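Side-chain contacts in acyl-coenzyme A oxidase 3 (Yarrowia lipolytica, PDB 5YS9), which oxidises acyl-CoA of various chain lengths to trans-2-enoyl-CoA with FAD, passing electrons to oxygen and producing hydrogen peroxide in peroxisomal beta-oxidation: residues A[352-357]-A[423-428]; A[428-433]-A[439-444]; A[356-361]-A[590-595]; A[314-319]-A[417-422]. All coordinates share one frame; numbering follows the deposited sequence.

Contact 1: residues A[352-357]-A[423-428]; sequences QRRLLP and IDQCRQ. With FAD (flavin-adenine dinucleotide), chain D.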
# COMPACT_ATOMS: atom_id res chain seq x y z
N GLN A 352 -19.31 -1.20 6.82
CA GLN A 352 -19.50 -2.65 6.79
C GLN A 352 -18.96 -3.26 5.51
O GLN A 352 -18.23 -4.24 5.59
CB GLN A 352 -20.99 -3.03 6.97
CG GLN A 352 -21.55 -2.69 8.38
CD GLN A 352 -23.04 -2.95 8.51
OE1 GLN A 352 -23.65 -3.53 7.61
NE2 GLN A 352 -23.63 -2.54 9.66
N ARG A 353 -19.22 -2.64 4.38
CA ARG A 353 -18.69 -3.05 3.08
C ARG A 353 -17.17 -2.98 2.99
O ARG A 353 -16.55 -3.77 2.32
CB ARG A 353 -19.31 -2.25 1.96
CG ARG A 353 -20.66 -2.76 1.52
CD ARG A 353 -21.30 -1.79 0.55
NE ARG A 353 -22.44 -2.37 -0.12
CZ ARG A 353 -22.36 -3.15 -1.18
NH1 ARG A 353 -21.19 -3.44 -1.70
NH2 ARG A 353 -23.45 -3.62 -1.72
N ARG A 354 -16.59 -1.97 3.60
CA ARG A 354 -15.15 -1.85 3.65
C ARG A 354 -14.46 -2.98 4.40
O ARG A 354 -13.43 -3.45 3.98
CB ARG A 354 -14.73 -0.54 4.28
CG ARG A 354 -15.17 0.69 3.53
CD ARG A 354 -14.02 1.66 3.41
NE ARG A 354 -14.18 2.79 4.31
CZ ARG A 354 -13.19 3.34 5.00
NH1 ARG A 354 -13.45 4.35 5.78
NH2 ARG A 354 -11.97 2.88 4.88
N LEU A 355 -15.02 -3.39 5.53
CA LEU A 355 -14.33 -4.33 6.40
C LEU A 355 -14.86 -5.74 6.45
O LEU A 355 -14.10 -6.68 6.55
CB LEU A 355 -14.26 -3.78 7.81
CG LEU A 355 -13.58 -2.44 8.05
CD1 LEU A 355 -13.65 -2.08 9.51
CD2 LEU A 355 -12.15 -2.46 7.56
N LEU A 356 -16.17 -5.91 6.40
CA LEU A 356 -16.72 -7.26 6.65
C LEU A 356 -16.35 -8.31 5.56
O LEU A 356 -16.12 -9.47 5.90
CB LEU A 356 -18.21 -7.22 6.91
CG LEU A 356 -18.59 -6.42 8.16
CD1 LEU A 356 -20.10 -6.42 8.33
CD2 LEU A 356 -17.92 -6.89 9.44
N PRO A 357 -16.26 -7.89 4.27
CA PRO A 357 -15.82 -8.81 3.22
C PRO A 357 -14.38 -9.27 3.42
O PRO A 357 -14.05 -10.43 3.14
CB PRO A 357 -15.94 -7.97 1.95
CG PRO A 357 -17.01 -6.99 2.25
CD PRO A 357 -16.80 -6.64 3.70
N ILE A 423 -4.24 -4.94 5.32
CA ILE A 423 -3.44 -4.09 6.19
C ILE A 423 -3.71 -2.62 5.79
O ILE A 423 -4.05 -1.80 6.66
CB ILE A 423 -1.93 -4.40 6.11
CG1 ILE A 423 -1.62 -5.82 6.63
CG2 ILE A 423 -1.13 -3.40 6.95
CD1 ILE A 423 -0.27 -6.36 6.16
N ASP A 424 -3.63 -2.33 4.49
CA ASP A 424 -3.77 -0.98 4.02
C ASP A 424 -5.16 -0.44 4.26
O ASP A 424 -5.30 0.67 4.73
CB ASP A 424 -3.44 -0.87 2.54
CG ASP A 424 -3.25 0.56 2.12
OD1 ASP A 424 -2.25 1.13 2.52
OD2 ASP A 424 -4.11 1.14 1.44
N GLN A 425 -6.18 -1.21 3.91
CA GLN A 425 -7.59 -0.85 4.12
C GLN A 425 -7.97 -0.71 5.58
O GLN A 425 -8.67 0.23 5.92
CB GLN A 425 -8.52 -1.92 3.51
CG GLN A 425 -8.67 -1.80 2.00
CD GLN A 425 -9.54 -0.64 1.60
OE1 GLN A 425 -9.32 -0.05 0.57
NE2 GLN A 425 -10.57 -0.32 2.42
N CYS A 426 -7.50 -1.61 6.41
CA CYS A 426 -7.79 -1.56 7.82
C CYS A 426 -7.20 -0.29 8.40
O CYS A 426 -7.78 0.30 9.28
CB CYS A 426 -7.29 -2.80 8.54
SG CYS A 426 -8.37 -4.21 8.33
N ARG A 427 -6.05 0.11 7.90
CA ARG A 427 -5.46 1.34 8.37
C ARG A 427 -6.33 2.54 8.03
O ARG A 427 -6.56 3.39 8.86
CB ARG A 427 -4.06 1.52 7.80
CG ARG A 427 -3.51 2.93 7.90
CD ARG A 427 -2.19 3.11 7.20
NE ARG A 427 -2.27 3.11 5.75
CZ ARG A 427 -2.92 3.99 5.02
NH1 ARG A 427 -2.92 3.90 3.72
NH2 ARG A 427 -3.58 4.96 5.59
N GLN A 428 -6.83 2.58 6.81
CA GLN A 428 -7.65 3.71 6.39
C GLN A 428 -8.92 3.76 7.19
O GLN A 428 -9.38 4.82 7.57
CB GLN A 428 -7.93 3.63 4.90
CG GLN A 428 -6.84 4.26 4.07
CD GLN A 428 -6.94 3.90 2.62
OE1 GLN A 428 -7.45 4.67 1.82
NE2 GLN A 428 -6.47 2.74 2.27
PA FAD D . -12.91 9.71 11.43
O1A FAD D . -13.43 10.99 10.90
O2A FAD D . -13.48 9.09 12.65
O5B FAD D . -12.98 8.57 10.35
C5B FAD D . -12.41 7.32 10.71
C4B FAD D . -12.89 6.27 9.73
O4B FAD D . -14.30 6.19 9.81
C3B FAD D . -12.54 6.74 8.34
O3B FAD D . -12.03 5.66 7.58
C2B FAD D . -13.85 7.15 7.74
O2B FAD D . -13.86 6.83 6.35
C1B FAD D . -14.87 6.36 8.53
N9A FAD D . -16.05 7.23 8.60
C8A FAD D . -16.16 8.32 9.36
N7A FAD D . -17.36 8.91 9.15
C5A FAD D . -18.02 8.19 8.24
C6A FAD D . -19.33 8.26 7.57
N6A FAD D . -20.21 9.23 7.84
N1A FAD D . -19.61 7.30 6.67
C2A FAD D . -18.75 6.32 6.39
N3A FAD D . -17.54 6.20 6.96
C4A FAD D . -17.14 7.09 7.87
N1 FAD D . -5.38 17.91 12.31
C2 FAD D . -5.17 19.20 12.61
O2 FAD D . -6.12 19.87 12.98
N3 FAD D . -3.99 19.79 12.51
C4 FAD D . -2.92 19.13 12.11
O4 FAD D . -1.84 19.70 12.03
C4X FAD D . -3.05 17.72 11.76
N5 FAD D . -2.00 17.00 11.34
C5X FAD D . -2.15 15.71 11.04
C6 FAD D . -1.04 15.00 10.64
C7 FAD D . -1.16 13.67 10.33
C7M FAD D . 0.05 12.90 9.88
C8 FAD D . -2.47 13.01 10.44
C8M FAD D . -2.62 11.56 10.10
C9 FAD D . -3.58 13.72 10.83
C9A FAD D . -3.47 15.05 11.15
N10 FAD D . -4.59 15.79 11.56
C10 FAD D . -4.39 17.13 11.89
C1' FAD D . -5.92 15.20 11.71
C2' FAD D . -6.57 14.74 10.40
O2' FAD D . -7.15 15.84 9.72
C3' FAD D . -7.63 13.67 10.67
O3' FAD D . -6.96 12.44 10.83
C4' FAD D . -8.66 13.48 9.57
O4' FAD D . -9.00 14.75 9.04
C5' FAD D . -9.96 12.88 10.08
O5' FAD D . -9.93 11.48 10.31
P FAD D . -10.34 10.91 11.74
O1P FAD D . -9.16 10.29 12.39
O2P FAD D . -11.07 11.97 12.46
O3P FAD D . -11.31 9.68 11.47
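Arg354 and Gln425 meet at about a right angle: CD of Arg354 passes 4.1 Å from NE2 of Gln425, and their guanidinium and amide planes stand 83° apart, without stacking. Bends at chi2 and chi3 turn the arginine from its helix toward the end of helix 391-428. There the rim of the guanidinium meets the backbone of Gln428, whose C lies 3.9 Å from NH2 of Arg354 and near the plane of the group.

The same rim reaches FAD. Arg354 NH1 donates to O3B of the adenosine ribose (2.6 Å, 156°), and O3B in turn donates to the backbone O of Gln428 at 2.8 Å; the sugar hydroxyl thus links the two helices, which form no direct hydrogen bond here. FAD O2B also lies 2.6 Å from Arg354 NH1. With an alanine at Arg354, O3B would probably lose its charged donor and the ribose would be less firmly held. The Gln428 amide is engaged across the dimer, OE1 accepting from NE1 of Trp417 of the second subunit. Next to Arg354 and Gln425, Leu355 CD2 rests 4.2 Å from SG of Cys426, an apolar touch.

With axes 10.2 Å apart, the segments run roughly antiparallel. Together they form part of the ribose-binding site for FAD in the helical domain of the acyl-CoA oxidase fold, where the cofactor is shared between two subunits.

Contact 2: residues A[428-433]-A[439-444]; sequences QACGGH and NGFGQA. With FAD (flavin-adenine dinucleotide), chain D.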
# COMPACT_ATOMS: atom_id res chain seq x y z
N GLN A 428 -6.83 2.58 6.81
CA GLN A 428 -7.65 3.71 6.39
C GLN A 428 -8.92 3.76 7.19
O GLN A 428 -9.38 4.82 7.57
CB GLN A 428 -7.93 3.63 4.90
CG GLN A 428 -6.84 4.26 4.07
CD GLN A 428 -6.94 3.90 2.62
OE1 GLN A 428 -7.45 4.67 1.82
NE2 GLN A 428 -6.47 2.74 2.27
N ALA A 429 -9.48 2.59 7.45
CA ALA A 429 -10.68 2.44 8.27
C ALA A 429 -10.57 2.98 9.70
O ALA A 429 -11.59 3.15 10.35
CB ALA A 429 -11.15 0.99 8.30
N CYS A 430 -9.36 3.18 10.20
CA CYS A 430 -9.14 3.76 11.52
C CYS A 430 -8.74 5.24 11.40
O CYS A 430 -8.19 5.82 12.37
CB CYS A 430 -8.04 2.98 12.22
SG CYS A 430 -8.48 1.29 12.54
N GLY A 431 -8.91 5.82 10.20
CA GLY A 431 -8.69 7.24 10.03
C GLY A 431 -7.27 7.64 10.33
O GLY A 431 -6.41 6.84 10.17
N GLY A 432 -7.05 8.87 10.77
CA GLY A 432 -5.73 9.33 11.20
C GLY A 432 -5.05 8.51 12.30
O GLY A 432 -3.82 8.37 12.31
N HIS A 433 -5.83 7.88 13.17
CA HIS A 433 -5.22 6.97 14.15
C HIS A 433 -4.62 5.70 13.51
O HIS A 433 -3.88 4.97 14.17
CB HIS A 433 -6.25 6.63 15.22
CG HIS A 433 -6.75 7.83 15.94
ND1 HIS A 433 -8.09 8.04 16.16
CD2 HIS A 433 -6.12 8.92 16.41
CE1 HIS A 433 -8.25 9.18 16.80
NE2 HIS A 433 -7.06 9.72 16.99
N ASN A 439 -0.24 1.72 16.37
CA ASN A 439 -1.30 0.86 15.94
C ASN A 439 -0.88 -0.15 14.85
O ASN A 439 -1.70 -0.90 14.39
CB ASN A 439 -2.51 1.68 15.58
CG ASN A 439 -3.09 2.35 16.80
OD1 ASN A 439 -3.31 1.69 17.82
ND2 ASN A 439 -3.31 3.67 16.74
N GLY A 440 0.41 -0.16 14.46
CA GLY A 440 1.04 -1.26 13.75
C GLY A 440 0.90 -1.29 12.25
O GLY A 440 1.73 -1.91 11.57
N PHE A 441 -0.11 -0.63 11.71
CA PHE A 441 -0.34 -0.64 10.26
C PHE A 441 0.91 -0.33 9.43
O PHE A 441 1.22 -1.04 8.48
CB PHE A 441 -1.45 0.32 9.89
CG PHE A 441 -2.77 0.05 10.58
CD1 PHE A 441 -3.58 -1.00 10.17
CD2 PHE A 441 -3.22 0.87 11.61
CE1 PHE A 441 -4.77 -1.26 10.80
CE2 PHE A 441 -4.43 0.63 12.24
CZ PHE A 441 -5.20 -0.43 11.83
N GLY A 442 1.64 0.72 9.78
CA GLY A 442 2.78 1.24 8.99
C GLY A 442 3.86 0.20 8.89
O GLY A 442 4.26 -0.20 7.76
N GLN A 443 4.28 -0.29 10.05
CA GLN A 443 5.36 -1.27 10.12
C GLN A 443 4.95 -2.65 9.52
O GLN A 443 5.68 -3.27 8.68
CB GLN A 443 5.92 -1.43 11.55
CG GLN A 443 7.36 -1.94 11.56
CD GLN A 443 8.37 -1.13 10.65
OE1 GLN A 443 8.76 -1.62 9.57
NE2 GLN A 443 8.82 0.04 11.10
N ALA A 444 3.78 -3.13 9.89
CA ALA A 444 3.26 -4.33 9.28
C ALA A 444 3.18 -4.23 7.72
O ALA A 444 3.56 -5.15 7.02
CB ALA A 444 1.92 -4.60 9.87
PA FAD D . -12.91 9.71 11.43
O1A FAD D . -13.43 10.99 10.90
O2A FAD D . -13.48 9.09 12.65
O5B FAD D . -12.98 8.57 10.35
C5B FAD D . -12.41 7.32 10.71
C4B FAD D . -12.89 6.27 9.73
O4B FAD D . -14.30 6.19 9.81
C3B FAD D . -12.54 6.74 8.34
O3B FAD D . -12.03 5.66 7.58
C2B FAD D . -13.85 7.15 7.74
O2B FAD D . -13.86 6.83 6.35
C1B FAD D . -14.87 6.36 8.53
N9A FAD D . -16.05 7.23 8.60
C8A FAD D . -16.16 8.32 9.36
N7A FAD D . -17.36 8.91 9.15
C5A FAD D . -18.02 8.19 8.24
C6A FAD D . -19.33 8.26 7.57
N6A FAD D . -20.21 9.23 7.84
N1A FAD D . -19.61 7.30 6.67
C2A FAD D . -18.75 6.32 6.39
N3A FAD D . -17.54 6.20 6.96
C4A FAD D . -17.14 7.09 7.87
N1 FAD D . -5.38 17.91 12.31
C2 FAD D . -5.17 19.20 12.61
O2 FAD D . -6.12 19.87 12.98
N3 FAD D . -3.99 19.79 12.51
C4 FAD D . -2.92 19.13 12.11
O4 FAD D . -1.84 19.70 12.03
C4X FAD D . -3.05 17.72 11.76
N5 FAD D . -2.00 17.00 11.34
C5X FAD D . -2.15 15.71 11.04
C6 FAD D . -1.04 15.00 10.64
C7 FAD D . -1.16 13.67 10.33
C7M FAD D . 0.05 12.90 9.88
C8 FAD D . -2.47 13.01 10.44
C8M FAD D . -2.62 11.56 10.10
C9 FAD D . -3.58 13.72 10.83
C9A FAD D . -3.47 15.05 11.15
N10 FAD D . -4.59 15.79 11.56
C10 FAD D . -4.39 17.13 11.89
C1' FAD D . -5.92 15.20 11.71
C2' FAD D . -6.57 14.74 10.40
O2' FAD D . -7.15 15.84 9.72
C3' FAD D . -7.63 13.67 10.67
O3' FAD D . -6.96 12.44 10.83
C4' FAD D . -8.66 13.48 9.57
O4' FAD D . -9.00 14.75 9.04
C5' FAD D . -9.96 12.88 10.08
O5' FAD D . -9.93 11.48 10.31
P FAD D . -10.34 10.91 11.74
O1P FAD D . -9.16 10.29 12.39
O2P FAD D . -11.07 11.97 12.46
O3P FAD D . -11.31 9.68 11.47
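His433 and Asn439 bring the two segments nearest to each other, with CA atoms 7.5 Å apart. Before this point the chain leaves helix 391-428 through a type I beta turn from Gln428 to Gly431, closed by Gly431 N donating to Gln428 O at 2.9 Å. After it, Gly440 takes the N-cap position of the helix that starts at Phe441. Gly431 and Gly440 adopt positive phi, less accessible to residues with a side chain. At Gly431 a side chain would also run into the FAD pyrophosphate, and at Gly432 one would strike the ribityl hydroxyl O3'.

Between the segments, Asn439 ND2 donates to the backbone O of His433 over 2.9 Å. The bond is bent (146°), with the donor tilted 20° from the carbonyl plane. The other end of this amide, OD1, takes a weak hydrogen bond from Ile648 N. A leucine at Asn439 would probably leave the His433 carbonyl without this donor and the turn less tied to the helix.

The second link is a sulfur-aromatic contact. Cys430 SG lies 3.8 Å from CZ of Phe441 and 4.9 Å from the ring centroid, 65° off the ring normal, an oblique approach. Both side chains leave the backbone toward the other segment, which brings thiol and ring together.

On the cofactor side, Gly432 N donates to FAD O1P at 3.0 Å. Chemistry divides the loop: this N-H and the missing side chains let FAD lie close, while an amide bond and a sulfur-ring touch hold it from behind, consistent with a shape kept for the cofactor.

Contact 3: residues A[356-361]-A[590-595]; sequences LPLLAF and TLWSIE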
# COMPACT_ATOMS: atom_id res chain seq x y z
N LEU A 356 -16.17 -5.91 6.40
CA LEU A 356 -16.72 -7.26 6.65
C LEU A 356 -16.35 -8.31 5.56
O LEU A 356 -16.12 -9.47 5.90
CB LEU A 356 -18.21 -7.22 6.91
CG LEU A 356 -18.59 -6.42 8.16
CD1 LEU A 356 -20.10 -6.42 8.33
CD2 LEU A 356 -17.92 -6.89 9.44
N PRO A 357 -16.26 -7.89 4.27
CA PRO A 357 -15.82 -8.81 3.22
C PRO A 357 -14.38 -9.27 3.42
O PRO A 357 -14.05 -10.43 3.14
CB PRO A 357 -15.94 -7.97 1.95
CG PRO A 357 -17.01 -6.99 2.25
CD PRO A 357 -16.80 -6.64 3.70
N LEU A 358 -13.57 -8.38 3.99
CA LEU A 358 -12.17 -8.65 4.22
C LEU A 358 -12.03 -9.58 5.41
O LEU A 358 -11.13 -10.40 5.43
CB LEU A 358 -11.39 -7.34 4.39
CG LEU A 358 -11.53 -6.33 3.22
CD1 LEU A 358 -10.77 -5.03 3.42
CD2 LEU A 358 -11.04 -6.97 1.95
N LEU A 359 -12.91 -9.43 6.40
CA LEU A 359 -13.04 -10.40 7.48
C LEU A 359 -13.41 -11.74 6.88
O LEU A 359 -12.88 -12.74 7.27
CB LEU A 359 -14.08 -9.96 8.53
CG LEU A 359 -14.46 -11.02 9.57
CD1 LEU A 359 -13.33 -11.21 10.56
CD2 LEU A 359 -15.80 -10.79 10.30
N ALA A 360 -14.33 -11.75 5.94
CA ALA A 360 -14.69 -12.96 5.25
C ALA A 360 -13.51 -13.49 4.45
O ALA A 360 -13.23 -14.67 4.46
CB ALA A 360 -15.88 -12.72 4.36
N PHE A 361 -12.79 -12.60 3.80
CA PHE A 361 -11.64 -12.95 3.00
C PHE A 361 -10.56 -13.60 3.84
O PHE A 361 -9.92 -14.53 3.40
CB PHE A 361 -11.09 -11.70 2.33
CG PHE A 361 -10.53 -11.93 0.97
CD1 PHE A 361 -9.69 -12.99 0.72
CD2 PHE A 361 -10.82 -11.07 -0.05
CE1 PHE A 361 -9.17 -13.19 -0.52
CE2 PHE A 361 -10.30 -11.26 -1.30
CZ PHE A 361 -9.48 -12.33 -1.54
N THR A 590 -18.45 -14.50 -1.25
CA THR A 590 -18.66 -14.97 -2.58
C THR A 590 -19.48 -13.97 -3.40
O THR A 590 -19.17 -13.69 -4.58
CB THR A 590 -19.28 -16.39 -2.57
OG1 THR A 590 -18.38 -17.33 -1.95
CG2 THR A 590 -19.58 -16.85 -3.97
N LEU A 591 -20.52 -13.42 -2.77
CA LEU A 591 -21.37 -12.44 -3.44
C LEU A 591 -20.68 -11.09 -3.62
O LEU A 591 -20.93 -10.36 -4.58
CB LEU A 591 -22.65 -12.29 -2.66
CG LEU A 591 -23.53 -13.56 -2.76
CD1 LEU A 591 -24.48 -13.68 -1.60
CD2 LEU A 591 -24.31 -13.55 -4.07
N TRP A 592 -19.84 -10.73 -2.65
CA TRP A 592 -19.05 -9.53 -2.73
C TRP A 592 -18.09 -9.66 -3.95
O TRP A 592 -18.03 -8.76 -4.80
CB TRP A 592 -18.33 -9.24 -1.39
CG TRP A 592 -17.31 -8.19 -1.48
CD1 TRP A 592 -17.51 -6.85 -1.58
CD2 TRP A 592 -15.90 -8.39 -1.52
NE1 TRP A 592 -16.33 -6.20 -1.67
CE2 TRP A 592 -15.31 -7.11 -1.64
CE3 TRP A 592 -15.08 -9.53 -1.49
CZ2 TRP A 592 -13.91 -6.92 -1.72
CZ3 TRP A 592 -13.68 -9.34 -1.59
CH2 TRP A 592 -13.11 -8.03 -1.70
N SER A 593 -17.42 -10.82 -4.03
CA SER A 593 -16.50 -11.12 -5.13
C SER A 593 -17.16 -11.04 -6.49
O SER A 593 -16.53 -10.61 -7.45
CB SER A 593 -15.93 -12.52 -4.97
OG SER A 593 -15.22 -12.65 -3.78
N ILE A 594 -18.40 -11.50 -6.58
CA ILE A 594 -19.21 -11.38 -7.77
C ILE A 594 -19.49 -9.92 -8.08
O ILE A 594 -19.42 -9.50 -9.21
CB ILE A 594 -20.53 -12.16 -7.60
CG1 ILE A 594 -20.26 -13.65 -7.60
CG2 ILE A 594 -21.53 -11.82 -8.70
CD1 ILE A 594 -21.41 -14.51 -7.13
N GLU A 595 -19.81 -9.16 -7.05
CA GLU A 595 -20.10 -7.75 -7.20
C GLU A 595 -18.90 -6.93 -7.66
O GLU A 595 -19.04 -6.01 -8.44
CB GLU A 595 -20.65 -7.20 -5.90
CG GLU A 595 -21.07 -5.76 -5.97
CD GLU A 595 -21.49 -5.24 -4.63
OE1 GLU A 595 -20.71 -5.38 -3.69
OE2 GLU A 595 -22.59 -4.70 -4.53
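Trp592 lays its indole across the helix turn that carries Pro357, and the proline ring is the bump it covers. CB of Pro357 sits 3.6 Å from the centroid of the indole's five-membered ring and 16° off its normal, a CH-pi contact made squarely over the face. The closest pair is Pro357 CB and Trp592 CD2 at 3.5 Å, while Pro357 CG reaches CD1 and CG of the same ring at 3.9 Å, so two proline carbons share the five-membered half.

The six-membered half extends along helix 349-385 toward the next turn. There Phe361 CD2 comes within 3.7 Å of Trp592 CZ3, and Phe361 CE2 lies at the indole's rim near its plane. On the remaining corner, Leu358 CD2 approaches Trp592 CH2 at 4.3 Å. Pro357, Leu358 and Phe361 together form the surface against which the one large ring lies, Pro357 being its raised part, and this ring accounts for nearly all the contact made by segment 590-595. Its torsion explains the reach: with CG anti to the backbone N (chi1 168°), the indole lies over the Pro357 turn. Pro357 brings no N-H to the helix, and the chain is kinked there.

The axes of the two segments lie 10.2 Å apart and run at 116° to each other. Arg559 of helix 547-573 touches both Phe361 and Trp592, and Phe589 meets the Phe361 ring edge-to-face. The indole is thereby wedged where helix 349-385 of the C-alpha1 region meets helix 579-596 of the C-terminal helical region, while helix 300-330 packs on the leucines of 356-361.

Contact 4: residues A[314-319]-A[417-422]; sequences FFVSQR and WTCANI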
# COMPACT_ATOMS: atom_id res chain seq x y z
N PHE A 314 -3.17 -15.34 6.27
CA PHE A 314 -4.18 -15.42 7.29
C PHE A 314 -3.70 -14.87 8.62
O PHE A 314 -4.34 -13.98 9.22
CB PHE A 314 -4.65 -16.87 7.48
CG PHE A 314 -5.38 -17.08 8.77
CD1 PHE A 314 -6.65 -16.59 8.93
CD2 PHE A 314 -4.74 -17.70 9.86
CE1 PHE A 314 -7.34 -16.77 10.12
CE2 PHE A 314 -5.41 -17.87 11.07
CZ PHE A 314 -6.72 -17.41 11.19
N PHE A 315 -2.60 -15.43 9.09
CA PHE A 315 -2.03 -15.08 10.35
C PHE A 315 -1.78 -13.58 10.56
O PHE A 315 -1.98 -13.10 11.66
CB PHE A 315 -0.73 -15.86 10.56
CG PHE A 315 -0.94 -17.29 10.99
CD1 PHE A 315 -1.65 -17.57 12.16
CD2 PHE A 315 -0.44 -18.35 10.23
CE1 PHE A 315 -1.82 -18.89 12.58
CE2 PHE A 315 -0.63 -19.67 10.63
CZ PHE A 315 -1.31 -19.94 11.80
N VAL A 316 -1.36 -12.86 9.52
CA VAL A 316 -1.20 -11.41 9.60
C VAL A 316 -2.53 -10.70 9.47
O VAL A 316 -2.80 -9.80 10.24
CB VAL A 316 -0.16 -10.86 8.58
CG1 VAL A 316 -0.04 -9.32 8.64
CG2 VAL A 316 1.18 -11.45 8.90
N SER A 317 -3.33 -11.05 8.48
CA SER A 317 -4.57 -10.35 8.23
C SER A 317 -5.52 -10.26 9.43
O SER A 317 -6.12 -9.21 9.65
CB SER A 317 -5.32 -10.96 7.04
OG SER A 317 -4.64 -10.69 5.84
N GLN A 318 -5.67 -11.37 10.15
CA GLN A 318 -6.57 -11.47 11.30
C GLN A 318 -6.30 -10.40 12.38
O GLN A 318 -7.21 -9.95 13.12
CB GLN A 318 -6.50 -12.87 11.91
CG GLN A 318 -5.11 -13.25 12.42
CD GLN A 318 -5.04 -14.57 13.17
OE1 GLN A 318 -6.03 -15.20 13.46
NE2 GLN A 318 -3.85 -14.97 13.51
N ARG A 319 -5.04 -10.01 12.49
CA ARG A 319 -4.62 -9.03 13.48
C ARG A 319 -5.23 -7.68 13.12
O ARG A 319 -5.87 -7.04 13.95
CB ARG A 319 -3.10 -8.97 13.50
CG ARG A 319 -2.47 -8.17 14.63
CD ARG A 319 -0.97 -7.95 14.36
NE ARG A 319 -0.49 -6.69 14.95
CZ ARG A 319 0.68 -6.12 14.70
NH1 ARG A 319 1.55 -6.65 13.85
NH2 ARG A 319 0.96 -4.97 15.31
N TRP A 417 -1.02 -10.52 -1.95
CA TRP A 417 -1.57 -9.21 -2.31
C TRP A 417 -2.79 -8.80 -1.46
O TRP A 417 -2.90 -7.64 -1.04
CB TRP A 417 -1.98 -9.14 -3.77
CG TRP A 417 -0.92 -8.83 -4.76
CD1 TRP A 417 0.16 -7.96 -4.63
CD2 TRP A 417 -0.85 -9.34 -6.07
NE1 TRP A 417 0.89 -7.94 -5.78
CE2 TRP A 417 0.28 -8.75 -6.70
CE3 TRP A 417 -1.64 -10.24 -6.80
CZ2 TRP A 417 0.63 -9.04 -8.02
CZ3 TRP A 417 -1.28 -10.52 -8.13
CH2 TRP A 417 -0.15 -9.93 -8.71
N THR A 418 -3.69 -9.74 -1.23
CA THR A 418 -4.86 -9.47 -0.45
C THR A 418 -4.50 -9.08 1.00
O THR A 418 -5.07 -8.12 1.51
CB THR A 418 -5.84 -10.64 -0.49
OG1 THR A 418 -6.39 -10.73 -1.81
CG2 THR A 418 -7.01 -10.40 0.46
N CYS A 419 -3.54 -9.79 1.62
CA CYS A 419 -3.09 -9.45 2.94
C CYS A 419 -2.57 -7.99 2.98
O CYS A 419 -2.87 -7.25 3.91
CB CYS A 419 -2.03 -10.46 3.49
SG CYS A 419 -1.35 -10.01 5.14
N ALA A 420 -1.80 -7.61 1.96
CA ALA A 420 -1.34 -6.23 1.82
C ALA A 420 -2.51 -5.29 1.76
O ALA A 420 -2.53 -4.29 2.46
CB ALA A 420 -0.42 -6.06 0.60
N ASN A 421 -3.52 -5.60 0.96
CA ASN A 421 -4.63 -4.68 0.80
C ASN A 421 -5.40 -4.50 2.11
O ASN A 421 -5.97 -3.44 2.35
CB ASN A 421 -5.59 -5.17 -0.30
CG ASN A 421 -4.93 -5.26 -1.65
OD1 ASN A 421 -3.98 -4.53 -1.94
ND2 ASN A 421 -5.43 -6.16 -2.50
N ILE A 422 -5.47 -5.57 2.91
CA ILE A 422 -6.24 -5.59 4.14
C ILE A 422 -5.54 -4.73 5.19
O ILE A 422 -6.17 -3.91 5.88
CB ILE A 422 -6.42 -7.03 4.70
CG1 ILE A 422 -7.40 -7.84 3.82
CG2 ILE A 422 -6.91 -6.99 6.16
CD1 ILE A 422 -7.53 -9.30 4.22
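Ser317 stands against Cys419 and Ile422 where the two helices come nearest, its CA 5.6 Å from CA of Cys419. From the backbone outward, CB of Ser317 first touches the tip of the isoleucine, CD1 of Ile422, at 3.9 Å. One bond further, OG of Ser317 meets SG of Cys419 at 3.4 Å, CA and CB of Cys419 at 3.5 Å, and CD1 of Ile422 at 3.6 Å. Its chi1 of -70° sets OG beside its own backbone N, and the hydroxyl is also hydrogen-bonded to the carbonyl O of Ser313 one turn earlier, which gives this buried oxygen a partner within its own helix.

Cys419 has SG anti to its backbone N (chi1 177°), and this direction brings the sulfur to Val316 as well as to the serine: CB of Val316 lies 3.7 Å from SG. Trp448 of helix 441-448 touches both Val316 and Cys419.

The small side chains of Ser317 and Cys419 probably allow the closeness: the segment axes are 9.3 Å apart and only 15° from parallel. This near-parallel pair lies in the interior of the helical bundle that follows the beta domain in the acyl-CoA oxidase fold.

From the N terminus, helix 300-330 opens contact 4 at 314-319. Helix 349-385 then starts contacts 1 and 3 on overlapping stretches that share Leu356 and Pro357. Helix 391-428 closes contact 4 at 417-422 and contact 1 at 423-428, so these two cross. Contact 2, opening at Gln428, which it shares with contact 1, spans a short loop to helix 441-448. Contact 3 closes last, at 590-595; it encloses contact 2 and crosses contact 4. Contacts 1, 2 and 4 join helices of the C-alpha1 region, while contact 3 brings in the C-terminal helices. Contacts 1 and 3 are further tied by a salt bridge between Arg353 and Glu595.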